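Local atomic coordinates of mannose-specific lectin CEA chain 1 (Colocasia esculenta, PDB entry 5D5G), a protein that binds mannose as a tuber lectin, agglutinates rabbit erythrocytes and has insecticidal activity against cotton aphids and other hemipteran insects. Residues W40-A45 against L61-G66. Sequence-based numbering, arbitrary orientation.
Sequences WQSNTA and LVIKNG
In this bulb-type lectin domain, Ile63 of strand 61-64 meets Ser42 and Thr44, in the loop that follows the short strand 40-41. Strands 40-41 and 61-64 belong to different antiparallel sheets, and the contact lies in the buried interior. Ile63 makes it with the end of its longer branch. Its CD1 lies 3.8 Å from Ser42 CB and 3.9 Å from Ser42 OG. The same methyl is 4.3 Å from Thr44 OG1, a looser approach. CG1 lies beside the backbone N, off the staggered position (chi1 -33°), and the nearly extended second torsion (chi2 -159°) carries CD1 to the serine. Ser42 OG is hydrogen-bonded to Leu33 N and Asn32 OD1, and Thr44 OG1 to Cys31 O. Within the loop, Thr44 N gives Ser42 OG a weak hydrogen bond (3.4 Å). Trp72 of strand 70-73 packs on Ser42, Thr44 and Ile63, while Leu33 and Leu53 also touch Ile63. Asn32 belongs to a mannose site assigned by similarity, and Trp40 is an experimentally established mannose-binding residue. The arrangement is typical of the beta-prism II fold, whose sheets pack hydrophobic side chains inward behind their carbohydrate sites.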
loop_
_atom_site.group_PDB
_atom_site.type_symbol
_atom_site.label_atom_id
_atom_site.label_comp_id
_atom_site.label_asym_id
_atom_site.label_seq_id
_atom_site.Cartn_x
_atom_site.Cartn_y
_atom_site.Cartn_z
ATOM N N TRP A 40 -4.336 3.325 -19.752
ATOM C CA TRP A 40 -5.561 3.691 -19.073
ATOM C C TRP A 40 -5.587 5.130 -18.576
ATOM O O TRP A 40 -4.563 5.681 -18.150
ATOM C CB TRP A 40 -5.754 2.750 -17.889
ATOM C CG TRP A 40 -7.004 2.974 -17.106
ATOM C CD1 TRP A 40 -8.173 2.276 -17.211
ATOM C CD2 TRP A 40 -7.201 3.941 -16.070
ATOM N NE1 TRP A 40 -9.089 2.758 -16.308
ATOM C CE2 TRP A 40 -8.520 3.785 -15.602
ATOM C CE3 TRP A 40 -6.397 4.930 -15.502
ATOM C CZ2 TRP A 40 -9.049 4.580 -14.590
ATOM C CZ3 TRP A 40 -6.920 5.720 -14.504
ATOM C CH2 TRP A 40 -8.235 5.542 -14.056
ATOM N N GLN A 41 -6.787 5.709 -18.590
ATOM C CA GLN A 41 -7.012 7.066 -18.115
ATOM C C GLN A 41 -8.460 7.222 -17.678
ATOM O O GLN A 41 -9.343 6.542 -18.180
ATOM C CB GLN A 41 -6.734 8.060 -19.234
ATOM C CG GLN A 41 -7.622 7.813 -20.441
ATOM C CD GLN A 41 -7.310 8.721 -21.603
ATOM O OE1 GLN A 41 -7.281 9.945 -21.463
ATOM N NE2 GLN A 41 -7.076 8.124 -22.763
ATOM N N SER A 42 -8.700 8.147 -16.760
ATOM C CA SER A 42 -10.056 8.485 -16.343
ATOM C C SER A 42 -10.907 9.014 -17.490
ATOM O O SER A 42 -12.132 9.087 -17.378
ATOM C CB SER A 42 -10.014 9.535 -15.235
ATOM O OG SER A 42 -9.693 10.806 -15.763
ATOM N N ASN A 43 -10.252 9.385 -18.585
ATOM C CA ASN A 43 -10.912 9.986 -19.750
ATOM C C ASN A 43 -11.821 11.166 -19.400
ATOM O O ASN A 43 -12.913 11.325 -19.948
ATOM C CB ASN A 43 -11.654 8.931 -20.576
ATOM C CG ASN A 43 -12.019 9.427 -21.963
ATOM O OD1 ASN A 43 -11.291 10.220 -22.568
ATOM N ND2 ASN A 43 -13.154 8.968 -22.470
ATOM N N THR A 44 -11.351 11.992 -18.476
ATOM C CA THR A 44 -12.054 13.201 -18.112
ATOM C C THR A 44 -11.255 14.422 -18.548
ATOM O O THR A 44 -11.071 15.367 -17.773
ATOM C CB THR A 44 -12.258 13.266 -16.614
ATOM O OG1 THR A 44 -10.979 13.180 -15.975
ATOM C CG2 THR A 44 -13.125 12.113 -16.163
ATOM N N ALA A 45 -10.780 14.388 -19.790
ATOM C CA ALA A 45 -10.017 15.503 -20.354
ATOM C C ALA A 45 -10.927 16.675 -20.728
ATOM O O ALA A 45 -11.950 16.495 -21.395
ATOM C CB ALA A 45 -9.204 15.045 -21.561
ATOM N N LEU A 61 -12.204 6.256 -5.661
ATOM C CA LEU A 61 -11.340 7.347 -6.084
ATOM C C LEU A 61 -12.233 8.362 -6.767
ATOM O O LEU A 61 -12.759 8.110 -7.853
ATOM C CB LEU A 61 -10.297 6.854 -7.079
ATOM C CG LEU A 61 -9.222 5.878 -6.605
ATOM C CD1 LEU A 61 -8.477 5.351 -7.800
ATOM C CD2 LEU A 61 -8.280 6.571 -5.633
ATOM N N VAL A 62 -12.426 9.504 -6.125
ATOM C CA VAL A 62 -13.333 10.498 -6.662
ATOM C C VAL A 62 -12.529 11.687 -7.145
ATOM O O VAL A 62 -11.697 12.227 -6.408
ATOM C CB VAL A 62 -14.357 10.951 -5.607
ATOM C CG2 VAL A 62 -15.087 9.748 -5.036
ATOM N N ILE A 63 -12.760 12.079 -8.393
ATOM C CA ILE A 63 -12.115 13.265 -8.927
ATOM C C ILE A 63 -13.015 14.485 -8.783
ATOM O O ILE A 63 -13.996 14.631 -9.499
ATOM C CB ILE A 63 -11.770 13.124 -10.401
ATOM C CG1 ILE A 63 -11.407 11.688 -10.741
ATOM C CG2 ILE A 63 -10.623 14.053 -10.740
ATOM C CD1 ILE A 63 -10.574 11.561 -12.022
ATOM N N LYS A 64 -12.668 15.359 -7.850
ATOM C CA LYS A 64 -13.398 16.597 -7.665
ATOM C C LYS A 64 -12.700 17.719 -8.426
ATOM O O LYS A 64 -11.474 17.839 -8.382
ATOM C CB LYS A 64 -13.465 16.929 -6.177
ATOM C CG LYS A 64 -14.015 15.779 -5.349
ATOM C CD LYS A 64 -14.572 16.246 -4.023
ATOM C CE LYS A 64 -15.602 15.255 -3.506
ATOM N NZ LYS A 64 -16.715 15.041 -4.492
ATOM N N ASN A 65 -13.475 18.537 -9.132
ATOM C CA ASN A 65 -12.907 19.693 -9.812
ATOM C C ASN A 65 -12.441 20.761 -8.828
ATOM O O ASN A 65 -12.349 20.513 -7.624
ATOM C CB ASN A 65 -13.878 20.278 -10.841
ATOM C CG ASN A 65 -15.130 20.881 -10.212
ATOM O OD1 ASN A 65 -15.181 21.179 -9.018
ATOM N ND2 ASN A 65 -16.150 21.075 -11.036
ATOM N N GLY A 66 -12.166 21.954 -9.350
ATOM C CA GLY A 66 -11.615 23.041 -8.562
ATOM C C GLY A 66 -12.346 23.315 -7.265
ATOM O O GLY A 66 -11.742 23.323 -6.191
#